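Local coordinates for protein putative L-alanine-DL-glutamate epimerase (Burkholderia xenovorans, PDB 3GO2) that probably acts as a racemase or epimerase of the mandelate racemase/muconate lactonizing enzyme family and binds magnesium ions, at residues A90-L95 with V298-K303; T270-R275 with T293-V298; V286-V291 with N314-N319. All blocks are in the same frame, centred on the assembly; numbering follows the deposited sequence.

Contacts 1 and 2 lie side by side, their centres 8 Å apart, and share Val298: helix 293-296 supplies one side of contact 2, and helix 298-310, which follows it, one side of contact 1. They also touch through Asn93 ND2, which makes a probable hydrogen bond of 3.1 Å to Thr293 O. Contact 3, with its centre 11 Å from that of contact 2 and 16 Å from that of contact 1, pairs the two barrel strands that flank these helices in sequence. Two magnesium sites lie close by. Thr270 of contact 2 binds one ion directly, whereas the side chain of His318 in contact 3 comes within about 4 Å of the magnesium held by Asp219, Glu245 and Glu269.

Contact 1: A90-L95 with V298-K303; sequences AIENAL and VWQSMK
Glu92 sets CG anti to its backbone N (chi1 175°) and runs extended beyond it, carrying its carboxylate to the first turn of helix 298-310; Asn93 swings CG beside its own backbone N (chi1 -75°) and offers OD1 to the same helix start. There Asn93 OD1 takes the N-H of Val298 at 2.8 Å, in the carbonyl plane and on a lone pair. Glu92 OE1 accepts Gln300 N at 3.0 Å, from the syn side, and more weakly Trp299 N at 2.8 Å, where the angle is bent. The other oxygen, OE2, receives Gln300 NE2 at 2.9 Å on its syn lone pair, in a nearly straight bond. Gln300, its chain folded at chi2, thus meets both carboxylate oxygens, one through its backbone and one through its amide. Gln300 NE2 also reaches Glu66, to which Lys303 forms a salt bridge. The short helix axes, inclined at 102°, come no closer than 9.5 Å, a gap that the Glu92 and Asn93 side chains cross. Buried acceptors of an N-terminal-domain helix therefore satisfy the first N-H groups of a barrel-domain helix, and the positive end of that helix's dipole would be expected to stabilise Glu92 as a carboxylate.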
loop_
_atom_site.group_PDB
_atom_site.type_symbol
_atom_site.label_atom_id
_atom_site.label_comp_id
_atom_site.label_asym_id
_atom_site.label_seq_id
_atom_site.Cartn_x
_atom_site.Cartn_y
_atom_site.Cartn_z
ATOM N N ALA A 90 -16.068 -7.460 -33.368
ATOM C CA ALA A 90 -16.241 -7.970 -34.733
ATOM C C ALA A 90 -16.867 -6.918 -35.651
ATOM O O ALA A 90 -16.474 -6.745 -36.843
ATOM C CB ALA A 90 -17.101 -9.230 -34.705
ATOM N N ILE A 91 -17.856 -6.205 -35.120
ATOM C CA ILE A 91 -18.469 -5.131 -35.899
ATOM C C ILE A 91 -17.468 -3.998 -36.133
ATOM O O ILE A 91 -17.384 -3.474 -37.229
ATOM C CB ILE A 91 -19.758 -4.632 -35.269
ATOM C CG1 ILE A 91 -20.794 -5.760 -35.277
ATOM C CG2 ILE A 91 -20.266 -3.364 -35.996
ATOM C CD1 ILE A 91 -22.120 -5.392 -34.523
ATOM N N GLU A 92 -16.712 -3.634 -35.102
ATOM C CA GLU A 92 -15.666 -2.630 -35.230
ATOM C C GLU A 92 -14.715 -2.973 -36.349
ATOM O O GLU A 92 -14.347 -2.119 -37.152
ATOM C CB GLU A 92 -14.907 -2.468 -33.903
ATOM C CG GLU A 92 -13.724 -1.501 -34.035
ATOM C CD GLU A 92 -13.199 -1.046 -32.709
ATOM O OE1 GLU A 92 -12.088 -1.476 -32.324
ATOM O OE2 GLU A 92 -13.897 -0.242 -32.078
ATOM N N ASN A 93 -14.300 -4.229 -36.405
ATOM C CA ASN A 93 -13.336 -4.622 -37.386
ATOM C C ASN A 93 -13.905 -4.583 -38.807
ATOM O O ASN A 93 -13.182 -4.278 -39.732
ATOM C CB ASN A 93 -12.710 -5.959 -37.034
ATOM C CG ASN A 93 -11.725 -5.838 -35.923
ATOM O OD1 ASN A 93 -11.156 -4.753 -35.706
ATOM N ND2 ASN A 93 -11.461 -6.951 -35.235
ATOM N N ALA A 94 -15.206 -4.813 -38.963
ATOM C CA ALA A 94 -15.840 -4.701 -40.283
ATOM C C ALA A 94 -15.999 -3.233 -40.661
ATOM O O ALA A 94 -15.804 -2.870 -41.815
ATOM C CB ALA A 94 -17.206 -5.434 -40.303
ATOM N N LEU A 95 -16.298 -2.390 -39.667
ATOM C CA LEU A 95 -16.379 -0.930 -39.884
ATOM C C LEU A 95 -15.023 -0.398 -40.346
ATOM O O LEU A 95 -14.944 0.418 -41.274
ATOM C CB LEU A 95 -16.849 -0.218 -38.621
ATOM C CG LEU A 95 -18.331 -0.221 -38.281
ATOM C CD1 LEU A 95 -18.604 0.240 -36.854
ATOM C CD2 LEU A 95 -19.063 0.694 -39.260
ATOM N N VAL A 298 -9.778 -3.811 -33.408
ATOM C CA VAL A 298 -8.461 -3.243 -33.541
ATOM C C VAL A 298 -8.345 -1.813 -33.006
ATOM O O VAL A 298 -7.281 -1.447 -32.494
ATOM C CB VAL A 298 -7.984 -3.349 -35.048
ATOM C CG1 VAL A 298 -6.774 -2.465 -35.322
ATOM C CG2 VAL A 298 -7.707 -4.817 -35.388
ATOM N N TRP A 299 -9.401 -1.001 -33.103
ATOM C CA TRP A 299 -9.305 0.381 -32.627
ATOM C C TRP A 299 -9.165 0.371 -31.123
ATOM O O TRP A 299 -8.325 1.069 -30.561
ATOM C CB TRP A 299 -10.518 1.199 -33.062
ATOM C CG TRP A 299 -10.329 2.664 -32.905
ATOM C CD1 TRP A 299 -10.871 3.465 -31.953
ATOM C CD2 TRP A 299 -9.524 3.508 -33.735
ATOM N NE1 TRP A 299 -10.471 4.774 -32.160
ATOM C CE2 TRP A 299 -9.642 4.812 -33.247
ATOM C CE3 TRP A 299 -8.752 3.283 -34.875
ATOM C CZ2 TRP A 299 -8.984 5.896 -33.852
ATOM C CZ3 TRP A 299 -8.124 4.349 -35.460
ATOM C CH2 TRP A 299 -8.242 5.626 -34.952
ATOM N N GLN A 300 -9.966 -0.454 -30.457
ATOM C CA GLN A 300 -9.846 -0.597 -29.019
ATOM C C GLN A 300 -8.476 -1.183 -28.645
ATOM O O GLN A 300 -7.896 -0.786 -27.634
ATOM C CB GLN A 300 -10.975 -1.482 -28.466
ATOM C CG GLN A 300 -12.398 -1.023 -28.792
ATOM C CD GLN A 300 -12.617 0.463 -28.606
ATOM O OE1 GLN A 300 -12.295 1.009 -27.550
ATOM N NE2 GLN A 300 -13.101 1.136 -29.651
ATOM N N SER A 301 -7.953 -2.082 -29.477
ATOM C CA SER A 301 -6.665 -2.709 -29.220
ATOM C C SER A 301 -5.526 -1.709 -29.307
ATOM O O SER A 301 -4.527 -1.875 -28.609
ATOM C CB SER A 301 -6.426 -3.878 -30.181
ATOM O OG SER A 301 -7.454 -4.821 -30.003
ATOM N N MET A 302 -5.652 -0.680 -30.158
ATOM C CA MET A 302 -4.636 0.379 -30.195
ATOM C C MET A 302 -4.559 1.122 -28.840
ATOM O O MET A 302 -3.466 1.469 -28.350
ATOM C CB MET A 302 -4.897 1.370 -31.356
ATOM C CG MET A 302 -4.808 0.763 -32.750
ATOM S SD MET A 302 -3.312 -0.172 -33.205
ATOM C CE MET A 302 -2.154 1.233 -33.188
ATOM N N LYS A 303 -5.722 1.334 -28.213
ATOM C CA LYS A 303 -5.792 1.945 -26.902
ATOM C C LYS A 303 -5.028 1.102 -25.849
ATOM O O LYS A 303 -4.210 1.625 -25.065
ATOM C CB LYS A 303 -7.258 2.130 -26.474
ATOM C CG LYS A 303 -8.101 3.035 -27.375
ATOM C CD LYS A 303 -9.551 3.074 -26.899
ATOM C CE LYS A 303 -10.413 3.877 -27.847
ATOM N NZ LYS A 303 -11.877 3.826 -27.413
#

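Contact 2: T270-R275 with T293-V298. With MG (magnesium ion), chain C.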
loop_
_atom_site.group_PDB
_atom_site.type_symbol
_atom_site.label_atom_id
_atom_site.label_comp_id
_atom_site.label_asym_id
_atom_site.label_seq_id
_atom_site.Cartn_x
_atom_site.Cartn_y
_atom_site.Cartn_z
ATOM N N THR A 270 -7.361 -13.137 -23.108
ATOM C CA THR A 270 -8.787 -13.282 -22.939
ATOM C C THR A 270 -9.437 -12.030 -22.365
ATOM O O THR A 270 -10.614 -12.087 -21.983
ATOM C CB THR A 270 -9.181 -14.523 -22.109
ATOM O OG1 THR A 270 -8.914 -14.311 -20.715
ATOM C CG2 THR A 270 -8.472 -15.767 -22.622
ATOM N N LEU A 271 -8.682 -10.939 -22.270
ATOM C CA LEU A 271 -9.149 -9.729 -21.593
ATOM C C LEU A 271 -9.611 -8.642 -22.578
ATOM O O LEU A 271 -9.134 -8.562 -23.727
ATOM C CB LEU A 271 -8.039 -9.160 -20.725
ATOM C CG LEU A 271 -7.422 -10.062 -19.677
ATOM C CD1 LEU A 271 -6.349 -9.271 -18.868
ATOM C CD2 LEU A 271 -8.490 -10.659 -18.768
ATOM N N PHE A 272 -10.488 -7.784 -22.080
ATOM C CA PHE A 272 -11.125 -6.717 -22.851
ATOM C C PHE A 272 -10.879 -5.324 -22.257
ATOM O O PHE A 272 -11.238 -5.050 -21.115
ATOM C CB PHE A 272 -12.645 -6.933 -22.923
ATOM C CG PHE A 272 -13.047 -8.191 -23.608
ATOM C CD1 PHE A 272 -13.408 -8.191 -24.944
ATOM C CD2 PHE A 272 -13.111 -9.383 -22.908
ATOM C CE1 PHE A 272 -13.794 -9.366 -25.560
ATOM C CE2 PHE A 272 -13.491 -10.538 -23.520
ATOM C CZ PHE A 272 -13.833 -10.528 -24.852
ATOM N N GLY A 273 -10.325 -4.443 -23.082
ATOM C CA GLY A 273 -10.174 -3.035 -22.779
ATOM C C GLY A 273 -9.086 -2.723 -21.788
ATOM O O GLY A 273 -8.629 -3.577 -21.053
ATOM N N ILE A 274 -8.692 -1.461 -21.752
ATOM C CA ILE A 274 -7.730 -1.036 -20.759
ATOM C C ILE A 274 -8.195 -1.432 -19.351
ATOM O O ILE A 274 -7.388 -1.873 -18.529
ATOM C CB ILE A 274 -7.484 0.474 -20.842
ATOM C CG1 ILE A 274 -6.699 0.834 -22.115
ATOM C CG2 ILE A 274 -6.759 0.966 -19.545
ATOM C CD1 ILE A 274 -6.501 2.310 -22.285
ATOM N N ARG A 275 -9.497 -1.309 -19.067
ATOM C CA ARG A 275 -9.991 -1.627 -17.719
ATOM C C ARG A 275 -9.603 -3.041 -17.223
ATOM O O ARG A 275 -9.272 -3.215 -16.046
ATOM C CB ARG A 275 -11.518 -1.499 -17.619
ATOM C CG ARG A 275 -12.073 -0.103 -17.674
ATOM C CD ARG A 275 -13.604 -0.151 -17.533
ATOM N NE ARG A 275 -14.248 1.173 -17.491
ATOM C CZ ARG A 275 -14.658 1.872 -18.543
ATOM N NH1 ARG A 275 -14.507 1.413 -19.793
ATOM N NH2 ARG A 275 -15.233 3.059 -18.352
ATOM N N THR A 293 -7.166 -8.806 -30.703
ATOM C CA THR A 293 -7.750 -7.720 -31.459
ATOM C C THR A 293 -8.990 -8.175 -32.214
ATOM O O THR A 293 -9.816 -7.354 -32.608
ATOM C CB THR A 293 -6.758 -7.057 -32.450
ATOM O OG1 THR A 293 -6.677 -7.818 -33.657
ATOM C CG2 THR A 293 -5.373 -6.861 -31.828
ATOM N N ILE A 294 -9.104 -9.477 -32.446
ATOM C CA ILE A 294 -10.293 -10.061 -33.058
ATOM C C ILE A 294 -11.491 -9.923 -32.089
ATOM O O ILE A 294 -12.603 -9.542 -32.476
ATOM C CB ILE A 294 -10.025 -11.551 -33.397
ATOM C CG1 ILE A 294 -8.815 -11.710 -34.321
ATOM C CG2 ILE A 294 -11.274 -12.209 -33.972
ATOM C CD1 ILE A 294 -8.789 -10.769 -35.537
ATOM N N TRP A 295 -11.243 -10.217 -30.822
ATOM C CA TRP A 295 -12.208 -10.024 -29.760
ATOM C C TRP A 295 -12.480 -8.530 -29.449
ATOM O O TRP A 295 -13.629 -8.109 -29.301
ATOM C CB TRP A 295 -11.657 -10.680 -28.493
ATOM C CG TRP A 295 -11.845 -12.154 -28.432
ATOM C CD1 TRP A 295 -12.047 -13.011 -29.475
ATOM C CD2 TRP A 295 -11.879 -12.949 -27.246
ATOM N NE1 TRP A 295 -12.212 -14.297 -29.005
ATOM C CE2 TRP A 295 -12.112 -14.279 -27.637
ATOM C CE3 TRP A 295 -11.730 -12.657 -25.883
ATOM C CZ2 TRP A 295 -12.218 -15.323 -26.709
ATOM C CZ3 TRP A 295 -11.856 -13.691 -24.970
ATOM C CH2 TRP A 295 -12.081 -15.001 -25.390
ATOM N N ASN A 296 -11.409 -7.749 -29.280
ATOM C CA ASN A 296 -11.549 -6.354 -28.796
ATOM C C ASN A 296 -11.991 -5.349 -29.848
ATOM O O ASN A 296 -12.582 -4.313 -29.532
ATOM C CB ASN A 296 -10.234 -5.882 -28.165
ATOM C CG ASN A 296 -10.120 -6.265 -26.713
ATOM O OD1 ASN A 296 -10.603 -5.539 -25.841
ATOM N ND2 ASN A 296 -9.430 -7.363 -26.443
ATOM N N GLY A 297 -11.698 -5.661 -31.113
ATOM C CA GLY A 297 -11.662 -4.661 -32.166
ATOM C C GLY A 297 -10.280 -4.054 -32.207
ATOM O O GLY A 297 -9.645 -3.791 -31.171
ATOM N N VAL A 298 -9.778 -3.811 -33.408
ATOM C CA VAL A 298 -8.461 -3.243 -33.541
ATOM C C VAL A 298 -8.345 -1.813 -33.006
ATOM O O VAL A 298 -7.281 -1.447 -32.494
ATOM C CB VAL A 298 -7.984 -3.349 -35.048
ATOM C CG1 VAL A 298 -6.774 -2.465 -35.322
ATOM C CG2 VAL A 298 -7.707 -4.817 -35.388
HETATM MG MG MG C . -12.009 -13.275 -20.495
HETATM O O HOH W 1 -14.287 -12.654 -20.637
HETATM O O HOH W 2 -12.064 -11.316 -18.905
#
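Trp295, with CG anti to its carbonyl carbon and beside the backbone N (chi1 -80°), reaches across to Thr270 and Phe272 with the six-membered part of its indole. That ring and the Phe272 ring lie with planes 11° apart but are slid so far, centroids 5.3 Å from each other, that they barely overlap. Trp295 CZ3 brings the indole edge, near its own plane, to Thr270 O at 3.6 Å. The same carbonyl oxygen binds magnesium at 2.4 Å, together with two waters, Tyr249 OH and Pro78 O of a third subunit; Trp295 also packs on that Pro78, so the metal and the indole meet one neighbouring chain. Next along the segment, Asn296 turns its amide to the backbone on both sides of Phe272. Its ND2 donates to Leu271 O at 3.0 Å, in both the carbonyl and the amide plane and nearly straight, and it has a further acceptor in Asp292 O. Its OD1 accepts Gly273 N, also at 3.0 Å, with the donor tilted 19° from the carbonyl plane. These two bonds hold the backbone from Leu271 to Gly273, where the loop leads into the helix. Each segment follows a barrel strand, 265-267 or 288-291, at the C-terminal rim where enolase-superfamily barrels carry their carboxylate metal site, here Asp219, Glu245 and Glu269; the Thr270 ion is a separate site shared with a neighbouring subunit.

Contact 3: V286-V291 with N314-N319; sequences VDVAIV and NVAPHN
Ala316 O is met by two groups of the neighbouring strand: Val291 N forms a hydrogen bond to it at 2.9 Å, with an N-H...O angle of 157°, and Ile290 CA adds a weaker C-H...O contact at 3.2 Å. The same parallel pattern repeats along the pair. Ala289 gives its N-H to Asn314 O at 3.1 Å and takes Ala316 N on its own carbonyl oxygen at 3.0 Å; further on, His318 N reaches Val291 O at 3.0 Å. Ala289, Ile290 and Val291 thus stand beside Val315, Ala316 and Pro317 in turn, and the short axes are inclined at 33°. This is a beta-alpha-beta unit of the enolase-type barrel: after strand 288-291 the chain passes through helices 293-296 and 298-310 before returning as strand 314-317. Side chains alternate between the faces. Val288, Ile290 and Ala316 share the face that meets Trp243 of strand 243-245, while Ala289 and Val291 pack against Phe277 of helix 273-282. On the latter face Val291 CG2, beside its backbone N because CG1 is anti to it (chi1 179°), meets Val315 CB obliquely at 4.0 Å. On the former, Ile290 CG2 lies 3.9 Å from His318 CB, and Ile290 also packs on Glu245. The imidazole beyond that CB turns elsewhere: ND1 hydrogen-bonds to Asp292 OD1, and the ring stacks on Phe320. The His318 side chain touches Glu269 and lies about 4 Å from a bound magnesium. At the opposite end of the pair, the Asn314 amide binds Asn190 and Lys225 of a fourth subunit.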
loop_
_atom_site.group_PDB
_atom_site.type_symbol
_atom_site.label_atom_id
_atom_site.label_comp_id
_atom_site.label_asym_id
_atom_site.label_seq_id
_atom_site.Cartn_x
_atom_site.Cartn_y
_atom_site.Cartn_z
ATOM N N VAL A 286 2.955 -9.227 -15.704
ATOM C CA VAL A 286 3.391 -9.746 -17.025
ATOM C C VAL A 286 4.667 -9.127 -17.593
ATOM O O VAL A 286 4.943 -7.935 -17.422
ATOM C CB VAL A 286 2.290 -9.646 -18.110
ATOM C CG1 VAL A 286 1.036 -10.446 -17.694
ATOM C CG2 VAL A 286 1.960 -8.214 -18.414
ATOM N N ASP A 287 5.451 -9.959 -18.271
ATOM C CA ASP A 287 6.460 -9.445 -19.180
ATOM C C ASP A 287 5.836 -8.960 -20.494
ATOM O O ASP A 287 6.217 -7.897 -21.026
ATOM C CB ASP A 287 7.512 -10.504 -19.477
ATOM C CG ASP A 287 8.359 -10.824 -18.275
ATOM O OD1 ASP A 287 9.401 -10.173 -18.102
ATOM O OD2 ASP A 287 7.973 -11.694 -17.459
ATOM N N VAL A 288 4.941 -9.772 -21.048
ATOM C CA VAL A 288 4.305 -9.499 -22.350
ATOM C C VAL A 288 2.801 -9.575 -22.229
ATOM O O VAL A 288 2.289 -10.496 -21.596
ATOM C CB VAL A 288 4.776 -10.515 -23.384
ATOM C CG1 VAL A 288 4.046 -10.320 -24.724
ATOM C CG2 VAL A 288 6.312 -10.419 -23.559
ATOM N N ALA A 289 2.099 -8.611 -22.820
ATOM C CA ALA A 289 0.647 -8.629 -22.852
ATOM C C ALA A 289 0.146 -9.090 -24.205
ATOM O O ALA A 289 0.468 -8.477 -25.227
ATOM C CB ALA A 289 0.069 -7.257 -22.468
ATOM N N ILE A 290 -0.578 -10.209 -24.221
ATOM C CA ILE A 290 -1.213 -10.704 -25.432
ATOM C C ILE A 290 -2.558 -10.007 -25.588
ATOM O O ILE A 290 -3.351 -9.983 -24.642
ATOM C CB ILE A 290 -1.360 -12.231 -25.407
ATOM C CG1 ILE A 290 0.041 -12.868 -25.301
ATOM C CG2 ILE A 290 -2.061 -12.714 -26.694
ATOM C CD1 ILE A 290 0.004 -14.274 -24.762
ATOM N N VAL A 291 -2.791 -9.397 -26.750
ATOM C CA VAL A 291 -4.022 -8.642 -27.000
ATOM C C VAL A 291 -4.801 -9.353 -28.092
ATOM O O VAL A 291 -4.263 -9.605 -29.163
ATOM C CB VAL A 291 -3.725 -7.212 -27.437
ATOM C CG1 VAL A 291 -5.021 -6.449 -27.705
ATOM C CG2 VAL A 291 -2.868 -6.459 -26.367
ATOM N N ASN A 314 5.609 -4.767 -23.990
ATOM C CA ASN A 314 5.336 -5.027 -25.388
ATOM C C ASN A 314 4.176 -6.005 -25.509
ATOM O O ASN A 314 3.904 -6.812 -24.593
ATOM C CB ASN A 314 6.595 -5.575 -26.083
ATOM C CG ASN A 314 7.640 -4.502 -26.304
ATOM O OD1 ASN A 314 7.384 -3.331 -26.057
ATOM N ND2 ASN A 314 8.838 -4.904 -26.751
ATOM N N VAL A 315 3.490 -5.927 -26.649
ATOM C CA VAL A 315 2.245 -6.685 -26.859
ATOM C C VAL A 315 2.379 -7.647 -28.016
ATOM O O VAL A 315 3.221 -7.449 -28.909
ATOM C CB VAL A 315 1.044 -5.742 -27.104
ATOM C CG1 VAL A 315 0.872 -4.789 -25.950
ATOM C CG2 VAL A 315 1.225 -4.949 -28.410
ATOM N N ALA A 316 1.576 -8.699 -28.003
ATOM C CA ALA A 316 1.558 -9.663 -29.104
ATOM C C ALA A 316 0.105 -9.971 -29.444
ATOM O O ALA A 316 -0.679 -10.257 -28.558
ATOM C CB ALA A 316 2.277 -10.955 -28.720
ATOM N N PRO A 317 -0.249 -9.946 -30.736
ATOM C CA PRO A 317 -1.620 -10.359 -31.072
ATOM C C PRO A 317 -1.899 -11.830 -30.856
ATOM O O PRO A 317 -0.997 -12.677 -31.001
ATOM C CB PRO A 317 -1.731 -10.067 -32.576
ATOM C CG PRO A 317 -0.533 -9.406 -32.954
ATOM C CD PRO A 317 0.476 -9.414 -31.896
ATOM N N HIS A 318 -3.148 -12.119 -30.480
ATOM C CA HIS A 318 -3.674 -13.468 -30.420
ATOM C C HIS A 318 -4.238 -13.778 -31.809
ATOM O O HIS A 318 -5.163 -13.115 -32.297
ATOM C CB HIS A 318 -4.758 -13.527 -29.365
ATOM C CG HIS A 318 -5.224 -14.900 -29.046
ATOM N ND1 HIS A 318 -6.455 -15.137 -28.482
ATOM C CD2 HIS A 318 -4.607 -16.106 -29.139
ATOM C CE1 HIS A 318 -6.578 -16.426 -28.237
ATOM N NE2 HIS A 318 -5.483 -17.042 -28.641
ATOM N N ASN A 319 -3.673 -14.781 -32.465
ATOM C CA ASN A 319 -4.007 -15.022 -33.858
ATOM C C ASN A 319 -3.908 -16.492 -34.177
ATOM O O ASN A 319 -2.813 -16.992 -34.398
ATOM C CB ASN A 319 -3.047 -14.230 -34.745
ATOM C CG ASN A 319 -3.387 -14.343 -36.206
ATOM O OD1 ASN A 319 -4.519 -14.100 -36.594
ATOM N ND2 ASN A 319 -2.415 -14.735 -37.020
HETATM O O HOH W 3 7.662 -6.679 -22.850
#